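Local coordinates for putative GGDEF domain membrane protein (Pseudomonas fluorescens, PDB 5EUH), which probably makes the second messenger c-di-GMP from two molecules of GTP through its GGDEF domain, the part present here, which has bound the product, at residues I66-L76 with E84-T92; Q98-E109 with P120-S128. All coordinates share one frame; numbering follows the deposited sequence.

Contact 1 closes before contact 2 opens along the chain. Strand 84-90 is followed, after a short turn, by helix 94-109, so the second half of contact 1 passes into the first half of contact 2. Their centres lie about 13 Å apart. Both reach the central five-stranded mixed sheet of the GGDEF domain. Contact 1 is at the hairpin of strands 75-78 and 84-90, and contact 2 packs helix 94-109 on strand 123-130. They meet where Leu89 packs on Ile100 and Asn69 packs on His103 and Ile104. Both touch the same c-di-GMP: contact 1 supplies the polar grip, and contact 2 adds packing from Gln99 and Ile100.

Contact 1: residues I66-L76 with E84-T92; sequences ITTNVRRPADL and EFSVILAET. With C2E (9,9'-[(2R,3R,3aS,5S,7aR,9R,10R,10aS,12S,14aR)-3,5,10,12-tetrahydroxy-5,12-dioxidooctahydro-2H,7H-difuro[3,2-d:3',2'-j][1,3,7,9,2,8]tetraoxadiphosphacyclododecine-2,9-diyl]bis(2-amino-1,9-dihydro-6H-purin-6-one)), chain E.
Phe85 CB meets Ile66 CD1 at 3.7 Å, joining helix 52-69 to strand 84-90 of a beta hairpin. Glu84 and Phe85 end the GGEEF signature, and Arg72 to Asp75 match the RxxD motif, consistent with the inhibitory product site known from this family. Val87 comes next, with CG1 against Ile66 CG2. Ile88 forms the hydrogen-bonded antiparallel pair with Leu76. Ile88 N donates to Leu76 O at 2.7 Å, and Leu76 N returns a bond to Ile88 O. Leu89 turns to the same sheet face as Asp75. The side chains of Leu89 and Val70 cross at about a right angle, CD2 against CG2. Ala90 CB rests on Ala74 CB at 3.6 Å. Thr92 OG1 takes a nearly straight bond from N21 of one guanine of the bound c-di-GMP (172°). Asp75 OD2 accepts from N11 and N21 of the same base. Arg71 holds the other side of the base through N to O61 and NH2 to N71. The chain of Arg72 is extended from CG to NE (chi2 -178°), which lays its guanidinium over the face of this guanine. Arg72 NH2 then reaches phosphate oxygen O1P of c-di-GMP at 3.0 Å.

Contact 2: residues Q98-E109 with P120-S128; sequences QQIAEHIRAAVE and PMTVSIGIS. With C2E (9,9'-[(2R,3R,3aS,5S,7aR,9R,10R,10aS,12S,14aR)-3,5,10,12-tetrahydroxy-5,12-dioxidooctahydro-2H,7H-difuro[3,2-d:3',2'-j][1,3,7,9,2,8]tetraoxadiphosphacyclododecine-2,9-diyl]bis(2-amino-1,9-dihydro-6H-purin-6-one)), chain E.
Val108 holds CG1 anti to its backbone N (chi1 174°), and Val123 holds CG1 anti to its carbonyl carbon (chi1 -67°). These torsions bring Val108 CG1 and Val123 CG1 together at 3.8 Å, with the side chains crossing at about a right angle. The contact is helix-on-sheet packing in the alpha/beta GGDEF fold. Helix 98-109 and strand 123-128 run antiparallel, their axes 8.6 Å apart at closest. Val123, Ile125 and Ile127 all point at the helix. Val123 CG2 lies on Arg105 CA. Ile125 puts CG2 on Ala101 CB, while Ile125 CD1 lies against Ala101 O (3.4 Å). Ile127 CD1 touches both Ala101 CB and Gln98 CA. No hydrogen bond joins the segments, but Glu109 CA makes a CH...O contact with Met121 O. Val160 on strand 160-162 borders the same apolar layer. Along the helix, Arg105 bends at chi3 (65°) and grips Glu102 side-on, with NE to OE2 and NH2 to OE1. Asn158 is a further partner of Arg105 NH1. On another side of the helix, Ile100 CD1 packs against a guanine of c-di-GMP. The salt-bridge network ends where Arg105 NH1 meets Glu109 OE1 at 3.0 Å, from above the carboxylate plane.

Contact 1: residues I66-L76 with E84-T92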
loop_
_atom_site.group_PDB
_atom_site.type_symbol
_atom_site.label_atom_id
_atom_site.label_comp_id
_atom_site.label_asym_id
_atom_site.label_seq_id
_atom_site.Cartn_x
_atom_site.Cartn_y
_atom_site.Cartn_z
ATOM N N ILE A 66 -4.729 5.212 4.550
ATOM C CA ILE A 66 -4.999 4.218 3.514
ATOM C C ILE A 66 -6.442 3.738 3.606
ATOM O O ILE A 66 -7.178 3.731 2.613
ATOM C CB ILE A 66 -4.010 3.046 3.624
ATOM C CG1 ILE A 66 -2.571 3.549 3.545
ATOM C CG2 ILE A 66 -4.273 2.020 2.533
ATOM C CD1 ILE A 66 -1.545 2.486 3.848
ATOM N N THR A 67 -6.867 3.334 4.804
ATOM C CA THR A 67 -8.232 2.854 4.984
ATOM C C THR A 67 -9.265 3.938 4.714
ATOM O O THR A 67 -10.416 3.617 4.404
ATOM C CB THR A 67 -8.414 2.300 6.396
ATOM O OG1 THR A 67 -8.146 3.332 7.351
ATOM C CG2 THR A 67 -7.466 1.137 6.636
ATOM N N THR A 68 -8.888 5.211 4.833
ATOM C CA THR A 68 -9.786 6.296 4.458
ATOM C C THR A 68 -9.923 6.419 2.946
ATOM O O THR A 68 -10.937 6.931 2.460
ATOM C CB THR A 68 -9.286 7.612 5.062
ATOM O OG1 THR A 68 -9.199 7.478 6.484
ATOM C CG2 THR A 68 -10.222 8.768 4.743
ATOM N N ASN A 69 -8.944 5.930 2.192
ATOM C CA ASN A 69 -8.980 5.987 0.741
ATOM C C ASN A 69 -9.272 4.643 0.106
ATOM O O ASN A 69 -9.367 4.563 -1.120
ATOM C CB ASN A 69 -7.661 6.533 0.204
ATOM C CG ASN A 69 -7.456 7.985 0.555
ATOM O OD1 ASN A 69 -7.850 8.872 -0.191
ATOM N ND2 ASN A 69 -6.837 8.238 1.696
ATOM N N VAL A 70 -9.425 3.591 0.903
ATOM C CA VAL A 70 -9.700 2.244 0.417
ATOM C C VAL A 70 -10.906 1.734 1.192
ATOM O O VAL A 70 -10.788 1.402 2.378
ATOM C CB VAL A 70 -8.489 1.318 0.596
ATOM C CG1 VAL A 70 -8.868 -0.120 0.346
ATOM C CG2 VAL A 70 -7.376 1.742 -0.338
ATOM N N ARG A 71 -12.065 1.660 0.529
ATOM C CA ARG A 71 -13.325 1.542 1.247
ATOM C C ARG A 71 -14.306 0.520 0.691
ATOM O O ARG A 71 -15.363 0.332 1.296
ATOM C CB ARG A 71 -14.018 2.910 1.289
ATOM C CG ARG A 71 -13.227 3.987 2.006
ATOM C CD ARG A 71 -13.522 5.355 1.436
ATOM N NE ARG A 71 -13.096 5.468 0.046
ATOM C CZ ARG A 71 -12.872 6.623 -0.565
ATOM N NH1 ARG A 71 -13.023 7.756 0.098
ATOM N NH2 ARG A 71 -12.492 6.644 -1.831
ATOM N N ARG A 72 -14.008 -0.142 -0.410
ATOM C CA ARG A 72 -15.001 -1.004 -1.034
ATOM C C ARG A 72 -14.914 -2.426 -0.488
ATOM O O ARG A 72 -13.902 -2.815 0.104
ATOM C CB ARG A 72 -14.813 -0.987 -2.548
ATOM C CG ARG A 72 -15.083 0.378 -3.155
ATOM C CD ARG A 72 -14.935 0.388 -4.663
ATOM N NE ARG A 72 -15.122 1.732 -5.200
ATOM C CZ ARG A 72 -15.005 2.052 -6.484
ATOM N NH1 ARG A 72 -14.699 1.123 -7.378
ATOM N NH2 ARG A 72 -15.193 3.305 -6.871
ATOM N N PRO A 73 -15.976 -3.227 -0.656
ATOM C CA PRO A 73 -15.980 -4.568 -0.038
ATOM C C PRO A 73 -14.863 -5.479 -0.512
ATOM O O PRO A 73 -14.307 -6.239 0.291
ATOM C CB PRO A 73 -17.355 -5.123 -0.433
ATOM C CG PRO A 73 -18.188 -3.927 -0.664
ATOM C CD PRO A 73 -17.285 -2.895 -1.247
ATOM N N ALA A 74 -14.525 -5.439 -1.796
ATOM C CA ALA A 74 -13.520 -6.323 -2.366
ATOM C C ALA A 74 -12.100 -5.806 -2.173
ATOM O O ALA A 74 -11.171 -6.327 -2.796
ATOM C CB ALA A 74 -13.802 -6.547 -3.852
ATOM N N ASP A 75 -11.914 -4.800 -1.328
ATOM C CA ASP A 75 -10.601 -4.257 -1.027
ATOM C C ASP A 75 -10.125 -4.756 0.329
ATOM O O ASP A 75 -10.920 -4.983 1.243
ATOM C CB ASP A 75 -10.629 -2.731 -1.027
ATOM C CG ASP A 75 -11.187 -2.157 -2.309
ATOM O OD1 ASP A 75 -11.365 -2.917 -3.280
ATOM O OD2 ASP A 75 -11.443 -0.938 -2.348
ATOM N N LEU A 76 -8.812 -4.924 0.453
ATOM C CA LEU A 76 -8.205 -5.317 1.713
ATOM C C LEU A 76 -6.956 -4.483 1.946
ATOM O O LEU A 76 -6.217 -4.194 1.006
ATOM C CB LEU A 76 -7.850 -6.807 1.728
ATOM C CG LEU A 76 -7.348 -7.329 3.073
ATOM C CD1 LEU A 76 -8.415 -7.145 4.138
ATOM C CD2 LEU A 76 -6.933 -8.783 2.964
ATOM N N GLU A 84 5.905 -1.616 5.888
ATOM C CA GLU A 84 5.174 -1.634 4.633
ATOM C C GLU A 84 3.676 -1.774 4.871
ATOM O O GLU A 84 3.221 -2.152 5.954
ATOM C CB GLU A 84 5.649 -2.782 3.736
ATOM C CG GLU A 84 7.060 -2.645 3.201
ATOM C CD GLU A 84 8.101 -3.210 4.144
ATOM O OE1 GLU A 84 7.780 -3.424 5.332
ATOM O OE2 GLU A 84 9.242 -3.446 3.695
ATOM N N PHE A 85 2.913 -1.465 3.827
ATOM C CA PHE A 85 1.483 -1.727 3.775
ATOM C C PHE A 85 1.139 -2.198 2.374
ATOM O O PHE A 85 1.521 -1.556 1.391
ATOM C CB PHE A 85 0.660 -0.482 4.120
ATOM C CG PHE A 85 0.534 -0.222 5.590
ATOM C CD1 PHE A 85 -0.295 -1.004 6.376
ATOM C CD2 PHE A 85 1.229 0.814 6.185
ATOM C CE1 PHE A 85 -0.415 -0.763 7.729
ATOM C CE2 PHE A 85 1.111 1.060 7.536
ATOM C CZ PHE A 85 0.287 0.270 8.308
ATOM N N SER A 86 0.427 -3.313 2.284
ATOM C CA SER A 86 -0.057 -3.835 1.017
ATOM C C SER A 86 -1.578 -3.803 1.009
ATOM O O SER A 86 -2.219 -4.160 2.001
ATOM C CB SER A 86 0.441 -5.263 0.783
ATOM O OG SER A 86 0.192 -5.677 -0.548
ATOM N N VAL A 87 -2.156 -3.353 -0.104
ATOM C CA VAL A 87 -3.603 -3.275 -0.251
ATOM C C VAL A 87 -4.010 -3.993 -1.530
ATOM O O VAL A 87 -3.296 -3.949 -2.539
ATOM C CB VAL A 87 -4.111 -1.812 -0.243
ATOM C CG1 VAL A 87 -3.060 -0.875 0.338
ATOM C CG2 VAL A 87 -4.534 -1.352 -1.630
ATOM N N ILE A 88 -5.143 -4.689 -1.472
ATOM C CA ILE A 88 -5.737 -5.338 -2.634
ATOM C C ILE A 88 -6.850 -4.443 -3.152
ATOM O O ILE A 88 -7.690 -3.971 -2.376
ATOM C CB ILE A 88 -6.281 -6.735 -2.286
ATOM C CG1 ILE A 88 -5.189 -7.610 -1.680
ATOM C CG2 ILE A 88 -6.853 -7.404 -3.523
ATOM C CD1 ILE A 88 -5.678 -8.983 -1.280
ATOM N N LEU A 89 -6.854 -4.202 -4.456
ATOM C CA LEU A 89 -7.876 -3.397 -5.114
ATOM C C LEU A 89 -8.518 -4.279 -6.172
ATOM O O LEU A 89 -8.191 -4.191 -7.355
ATOM C CB LEU A 89 -7.283 -2.140 -5.718
ATOM C CG LEU A 89 -6.568 -1.187 -4.762
ATOM C CD1 LEU A 89 -5.920 -0.061 -5.541
ATOM C CD2 LEU A 89 -7.539 -0.638 -3.733
ATOM N N ALA A 90 -9.429 -5.143 -5.738
ATOM C CA ALA A 90 -10.120 -6.015 -6.673
ATOM C C ALA A 90 -11.058 -5.205 -7.554
ATOM O O ALA A 90 -11.635 -4.204 -7.121
ATOM C CB ALA A 90 -10.899 -7.091 -5.926
ATOM N N GLU A 91 -11.194 -5.645 -8.804
ATOM C CA GLU A 91 -12.072 -5.007 -9.784
ATOM C C GLU A 91 -11.747 -3.524 -9.937
ATOM O O GLU A 91 -12.635 -2.685 -10.097
ATOM C CB GLU A 91 -13.540 -5.221 -9.420
ATOM C CG GLU A 91 -13.869 -6.677 -9.159
ATOM C CD GLU A 91 -15.345 -6.923 -8.975
ATOM O OE1 GLU A 91 -16.120 -5.948 -9.049
ATOM O OE2 GLU A 91 -15.725 -8.092 -8.760
ATOM N N THR A 92 -10.456 -3.202 -9.881
ATOM C CA THR A 92 -9.958 -1.845 -10.052
ATOM C C THR A 92 -8.857 -1.862 -11.100
ATOM O O THR A 92 -7.911 -2.647 -10.991
ATOM C CB THR A 92 -9.422 -1.280 -8.734
ATOM O OG1 THR A 92 -10.462 -1.287 -7.749
ATOM C CG2 THR A 92 -8.924 0.140 -8.926
HETATM P P1 C2E E . -14.887 5.078 -10.524
HETATM O O2P C2E E . -15.275 5.329 -11.959
HETATM O O1P C2E E . -15.272 3.784 -9.854
HETATM O "O5'" C2E E . -15.411 6.291 -9.606
HETATM C "C5'" C2E E . -16.186 7.332 -10.193
HETATM C "C4'" C2E E . -16.609 8.365 -9.155
HETATM O "O4'" C2E E . -17.916 8.029 -8.686
HETATM C "C3'" C2E E . -15.712 8.423 -7.926
HETATM O "O3'" C2E E . -14.756 9.472 -8.012
HETATM C "C2'" C2E E . -16.669 8.738 -6.802
HETATM O "O2'" C2E E . -16.682 10.147 -6.555
HETATM C "C1'" C2E E . -18.033 8.305 -7.293
HETATM N N9 C2E E . -18.362 7.053 -6.583
HETATM C C8 C2E E . -18.277 5.815 -7.099
HETATM N N7 C2E E . -18.642 4.888 -6.183
HETATM C C5 C2E E . -18.966 5.540 -5.053
HETATM C C6 C2E E . -19.435 5.165 -3.704
HETATM O O6 C2E E . -19.620 3.968 -3.402
HETATM N N1 C2E E . -19.654 6.148 -2.823
HETATM C C2 C2E E . -19.463 7.446 -3.119
HETATM N N2 C2E E . -19.708 8.378 -2.165
HETATM N N3 C2E E . -19.036 7.858 -4.338
HETATM C C4 C2E E . -18.777 6.967 -5.322
HETATM P P11 C2E E . -13.308 9.297 -7.328
HETATM O O21 C2E E . -12.379 10.340 -7.901
HETATM O O11 C2E E . -13.477 9.186 -5.834
HETATM O O5A C2E E . -12.876 7.856 -7.889
HETATM C C5A C2E E . -11.832 7.743 -8.846
HETATM C C4A C2E E . -11.515 6.275 -9.084
HETATM O O4A C2E E . -10.737 5.798 -7.993
HETATM C C3A C2E E . -12.745 5.386 -9.099
HETATM O O3A C2E E . -13.293 5.228 -10.399
HETATM C C2A C2E E . -12.244 4.063 -8.570
HETATM O O2A C2E E . -11.782 3.249 -9.649
HETATM C C1A C2E E . -11.067 4.443 -7.704
HETATM N N91 C2E E . -11.457 4.373 -6.284
HETATM C C81 C2E E . -11.770 5.423 -5.509
HETATM N N71 C2E E . -12.073 5.015 -4.254
HETATM C C51 C2E E . -11.953 3.679 -4.224
HETATM C C61 C2E E . -12.127 2.615 -3.216
HETATM O O61 C2E E . -12.472 2.893 -2.049
HETATM N N11 C2E E . -11.900 1.353 -3.597
HETATM C C21 C2E E . -11.528 1.023 -4.847
HETATM N N21 C2E E . -11.319 -0.282 -5.151
HETATM N N31 C2E E . -11.353 1.949 -5.819
HETATM C C41 C2E E . -11.548 3.261 -5.566
#

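Contact 2: residues Q98-E109 with P120-S128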
loop_
_atom_site.group_PDB
_atom_site.type_symbol
_atom_site.label_atom_id
_atom_site.label_comp_id
_atom_site.label_asym_id
_atom_site.label_seq_id
_atom_site.Cartn_x
_atom_site.Cartn_y
_atom_site.Cartn_z
ATOM N N GLN A 98 -4.032 4.304 -9.533
ATOM C CA GLN A 98 -3.113 5.430 -9.394
ATOM C C GLN A 98 -3.764 6.584 -8.646
ATOM O O GLN A 98 -3.110 7.254 -7.837
ATOM C CB GLN A 98 -2.636 5.894 -10.767
ATOM C CG GLN A 98 -1.911 4.838 -11.571
ATOM C CD GLN A 98 -1.494 5.343 -12.932
ATOM O OE1 GLN A 98 -1.735 4.696 -13.950
ATOM N NE2 GLN A 98 -0.863 6.511 -12.958
ATOM N N GLN A 99 -5.048 6.837 -8.911
ATOM C CA GLN A 99 -5.752 7.912 -8.221
ATOM C C GLN A 99 -5.829 7.647 -6.724
ATOM O O GLN A 99 -5.690 8.571 -5.916
ATOM C CB GLN A 99 -7.153 8.080 -8.803
ATOM C CG GLN A 99 -7.196 8.170 -10.314
ATOM C CD GLN A 99 -8.570 8.531 -10.826
ATOM O OE1 GLN A 99 -9.016 9.668 -10.685
ATOM N NE2 GLN A 99 -9.257 7.561 -11.419
ATOM N N ILE A 100 -6.063 6.392 -6.338
ATOM C CA ILE A 100 -6.048 6.034 -4.923
ATOM C C ILE A 100 -4.672 6.288 -4.333
ATOM O O ILE A 100 -4.540 6.799 -3.214
ATOM C CB ILE A 100 -6.463 4.562 -4.738
ATOM C CG1 ILE A 100 -7.839 4.298 -5.347
ATOM C CG2 ILE A 100 -6.438 4.184 -3.265
ATOM C CD1 ILE A 100 -8.155 2.833 -5.468
ATOM N N ALA A 101 -3.625 5.929 -5.079
ATOM C CA ALA A 101 -2.263 6.087 -4.585
ATOM C C ALA A 101 -1.903 7.556 -4.419
ATOM O O ALA A 101 -1.282 7.937 -3.421
ATOM C CB ALA A 101 -1.287 5.395 -5.533
ATOM N N GLU A 102 -2.286 8.395 -5.383
ATOM C CA GLU A 102 -1.996 9.819 -5.272
ATOM C C GLU A 102 -2.713 10.437 -4.078
ATOM O O GLU A 102 -2.145 11.278 -3.375
ATOM C CB GLU A 102 -2.378 10.542 -6.562
ATOM C CG GLU A 102 -2.179 12.048 -6.494
ATOM C CD GLU A 102 -0.785 12.435 -6.033
ATOM O OE1 GLU A 102 -0.648 13.482 -5.367
ATOM O OE2 GLU A 102 0.174 11.695 -6.340
ATOM N N HIS A 103 -3.961 10.030 -3.834
ATOM C CA HIS A 103 -4.680 10.508 -2.657
ATOM C C HIS A 103 -3.958 10.107 -1.377
ATOM O O HIS A 103 -3.826 10.910 -0.446
ATOM C CB HIS A 103 -6.108 9.963 -2.652
ATOM C CG HIS A 103 -7.018 10.627 -3.639
ATOM N ND1 HIS A 103 -6.799 11.898 -4.117
ATOM C CD2 HIS A 103 -8.157 10.191 -4.228
ATOM C CE1 HIS A 103 -7.763 12.217 -4.965
ATOM N NE2 HIS A 103 -8.597 11.199 -5.049
ATOM N N ILE A 104 -3.498 8.856 -1.308
ATOM C CA ILE A 104 -2.801 8.378 -0.116
ATOM C C ILE A 104 -1.474 9.106 0.046
ATOM O O ILE A 104 -1.120 9.555 1.143
ATOM C CB ILE A 104 -2.597 6.853 -0.188
ATOM C CG1 ILE A 104 -3.940 6.127 -0.144
ATOM C CG2 ILE A 104 -1.707 6.378 0.946
ATOM C CD1 ILE A 104 -3.812 4.624 -0.186
ATOM N N ARG A 105 -0.716 9.229 -1.045
ATOM C CA ARG A 105 0.580 9.896 -0.973
ATOM C C ARG A 105 0.425 11.349 -0.551
ATOM O O ARG A 105 1.126 11.824 0.351
ATOM C CB ARG A 105 1.295 9.805 -2.321
ATOM C CG ARG A 105 2.696 10.382 -2.296
ATOM C CD ARG A 105 3.143 10.842 -3.670
ATOM N NE ARG A 105 2.338 11.954 -4.162
ATOM C CZ ARG A 105 2.389 13.186 -3.669
ATOM N NH1 ARG A 105 3.200 13.464 -2.660
ATOM N NH2 ARG A 105 1.624 14.141 -4.179
ATOM N N ALA A 106 -0.495 12.073 -1.191
ATOM C CA ALA A 106 -0.673 13.486 -0.879
ATOM C C ALA A 106 -1.141 13.684 0.557
ATOM O O ALA A 106 -0.715 14.628 1.229
ATOM C CB ALA A 106 -1.662 14.117 -1.858
ATOM N N ALA A 107 -2.011 12.799 1.045
ATOM C CA ALA A 107 -2.542 12.955 2.395
ATOM C C ALA A 107 -1.461 12.742 3.447
ATOM O O ALA A 107 -1.430 13.447 4.463
ATOM C CB ALA A 107 -3.705 11.992 2.616
ATOM N N VAL A 108 -0.574 11.772 3.227
ATOM C CA VAL A 108 0.511 11.528 4.172
ATOM C C VAL A 108 1.473 12.707 4.194
ATOM O O VAL A 108 1.977 13.099 5.253
ATOM C CB VAL A 108 1.229 10.213 3.818
ATOM C CG1 VAL A 108 2.458 10.013 4.696
ATOM C CG2 VAL A 108 0.275 9.042 3.947
ATOM N N GLU A 109 1.735 13.297 3.025
ATOM C CA GLU A 109 2.639 14.438 2.952
ATOM C C GLU A 109 2.093 15.628 3.731
ATOM O O GLU A 109 2.857 16.374 4.355
ATOM C CB GLU A 109 2.876 14.810 1.490
ATOM C CG GLU A 109 3.947 15.856 1.271
ATOM C CD GLU A 109 4.136 16.178 -0.195
ATOM O OE1 GLU A 109 3.189 15.953 -0.978
ATOM O OE2 GLU A 109 5.230 16.650 -0.567
ATOM N N PRO A 120 6.923 15.819 9.685
ATOM C CA PRO A 120 6.866 15.645 8.227
ATOM C C PRO A 120 7.215 14.222 7.819
ATOM O O PRO A 120 8.120 13.600 8.377
ATOM C CB PRO A 120 7.902 16.649 7.712
ATOM C CG PRO A 120 7.943 17.701 8.770
ATOM C CD PRO A 120 7.749 16.976 10.070
ATOM N N MET A 121 6.479 13.709 6.835
ATOM C CA MET A 121 6.606 12.311 6.457
ATOM C C MET A 121 6.048 12.114 5.057
ATOM O O MET A 121 5.127 12.820 4.638
ATOM C CB MET A 121 5.877 11.408 7.453
ATOM C CG MET A 121 6.225 9.947 7.331
ATOM S SD MET A 121 5.515 8.992 8.677
ATOM C CE MET A 121 6.710 7.666 8.781
ATOM N N THR A 122 6.620 11.151 4.339
ATOM C CA THR A 122 6.164 10.799 3.002
ATOM C C THR A 122 6.141 9.284 2.869
ATOM O O THR A 122 6.648 8.553 3.724
ATOM C CB THR A 122 7.056 11.408 1.916
ATOM O OG1 THR A 122 8.396 10.927 2.070
ATOM C CG2 THR A 122 7.053 12.929 1.996
ATOM N N VAL A 123 5.540 8.813 1.779
ATOM C CA VAL A 123 5.468 7.391 1.471
ATOM C C VAL A 123 5.781 7.192 -0.004
ATOM O O VAL A 123 5.560 8.079 -0.834
ATOM C CB VAL A 123 4.085 6.782 1.809
ATOM C CG1 VAL A 123 3.848 6.777 3.310
ATOM C CG2 VAL A 123 2.975 7.532 1.084
ATOM N N SER A 124 6.303 6.014 -0.324
ATOM C CA SER A 124 6.535 5.596 -1.697
ATOM C C SER A 124 5.593 4.445 -2.020
ATOM O O SER A 124 5.346 3.581 -1.175
ATOM C CB SER A 124 7.991 5.171 -1.907
ATOM O OG SER A 124 8.882 6.187 -1.482
ATOM N N ILE A 125 5.058 4.442 -3.238
ATOM C CA ILE A 125 3.992 3.525 -3.619
ATOM C C ILE A 125 4.347 2.871 -4.946
ATOM O O ILE A 125 4.730 3.557 -5.900
ATOM C CB ILE A 125 2.634 4.249 -3.719
ATOM C CG1 ILE A 125 2.238 4.834 -2.360
ATOM C CG2 ILE A 125 1.554 3.302 -4.206
ATOM C CD1 ILE A 125 0.956 5.623 -2.387
ATOM N N GLY A 126 4.218 1.555 -5.004
ATOM C CA GLY A 126 4.354 0.808 -6.249
ATOM C C GLY A 126 3.065 0.121 -6.591
ATOM O O GLY A 126 2.378 -0.417 -5.715
ATOM N N ILE A 127 2.712 0.123 -7.879
ATOM C CA ILE A 127 1.442 -0.397 -8.360
ATOM C C ILE A 127 1.699 -1.444 -9.435
ATOM O O ILE A 127 2.521 -1.235 -10.334
ATOM C CB ILE A 127 0.540 0.724 -8.920
ATOM C CG1 ILE A 127 0.478 1.911 -7.961
ATOM C CG2 ILE A 127 -0.854 0.192 -9.216
ATOM C CD1 ILE A 127 -0.525 2.956 -8.372
ATOM N N SER A 128 0.990 -2.565 -9.342
ATOM C CA SER A 128 0.899 -3.542 -10.416
ATOM C C SER A 128 -0.572 -3.851 -10.658
ATOM O O SER A 128 -1.420 -3.634 -9.792
ATOM C CB SER A 128 1.670 -4.828 -10.096
ATOM O OG SER A 128 1.101 -5.506 -8.995
HETATM P P1 C2E E . -14.887 5.078 -10.524
HETATM O O2P C2E E . -15.275 5.329 -11.959
HETATM O O1P C2E E . -15.272 3.784 -9.854
HETATM O "O5'" C2E E . -15.411 6.291 -9.606
HETATM C "C5'" C2E E . -16.186 7.332 -10.193
HETATM C "C4'" C2E E . -16.609 8.365 -9.155
HETATM O "O4'" C2E E . -17.916 8.029 -8.686
HETATM C "C3'" C2E E . -15.712 8.423 -7.926
HETATM O "O3'" C2E E . -14.756 9.472 -8.012
HETATM C "C2'" C2E E . -16.669 8.738 -6.802
HETATM O "O2'" C2E E . -16.682 10.147 -6.555
HETATM C "C1'" C2E E . -18.033 8.305 -7.293
HETATM N N9 C2E E . -18.362 7.053 -6.583
HETATM C C8 C2E E . -18.277 5.815 -7.099
HETATM N N7 C2E E . -18.642 4.888 -6.183
HETATM C C5 C2E E . -18.966 5.540 -5.053
HETATM C C6 C2E E . -19.435 5.165 -3.704
HETATM O O6 C2E E . -19.620 3.968 -3.402
HETATM N N1 C2E E . -19.654 6.148 -2.823
HETATM C C2 C2E E . -19.463 7.446 -3.119
HETATM N N2 C2E E . -19.708 8.378 -2.165
HETATM N N3 C2E E . -19.036 7.858 -4.338
HETATM C C4 C2E E . -18.777 6.967 -5.322
HETATM P P11 C2E E . -13.308 9.297 -7.328
HETATM O O21 C2E E . -12.379 10.340 -7.901
HETATM O O11 C2E E . -13.477 9.186 -5.834
HETATM O O5A C2E E . -12.876 7.856 -7.889
HETATM C C5A C2E E . -11.832 7.743 -8.846
HETATM C C4A C2E E . -11.515 6.275 -9.084
HETATM O O4A C2E E . -10.737 5.798 -7.993
HETATM C C3A C2E E . -12.745 5.386 -9.099
HETATM O O3A C2E E . -13.293 5.228 -10.399
HETATM C C2A C2E E . -12.244 4.063 -8.570
HETATM O O2A C2E E . -11.782 3.249 -9.649
HETATM C C1A C2E E . -11.067 4.443 -7.704
HETATM N N91 C2E E . -11.457 4.373 -6.284
HETATM C C81 C2E E . -11.770 5.423 -5.509
HETATM N N71 C2E E . -12.073 5.015 -4.254
HETATM C C51 C2E E . -11.953 3.679 -4.224
HETATM C C61 C2E E . -12.127 2.615 -3.216
HETATM O O61 C2E E . -12.472 2.893 -2.049
HETATM N N11 C2E E . -11.900 1.353 -3.597
HETATM C C21 C2E E . -11.528 1.023 -4.847
HETATM N N21 C2E E . -11.319 -0.282 -5.151
HETATM N N31 C2E E . -11.353 1.949 -5.819
HETATM C C41 C2E E . -11.548 3.261 -5.566
#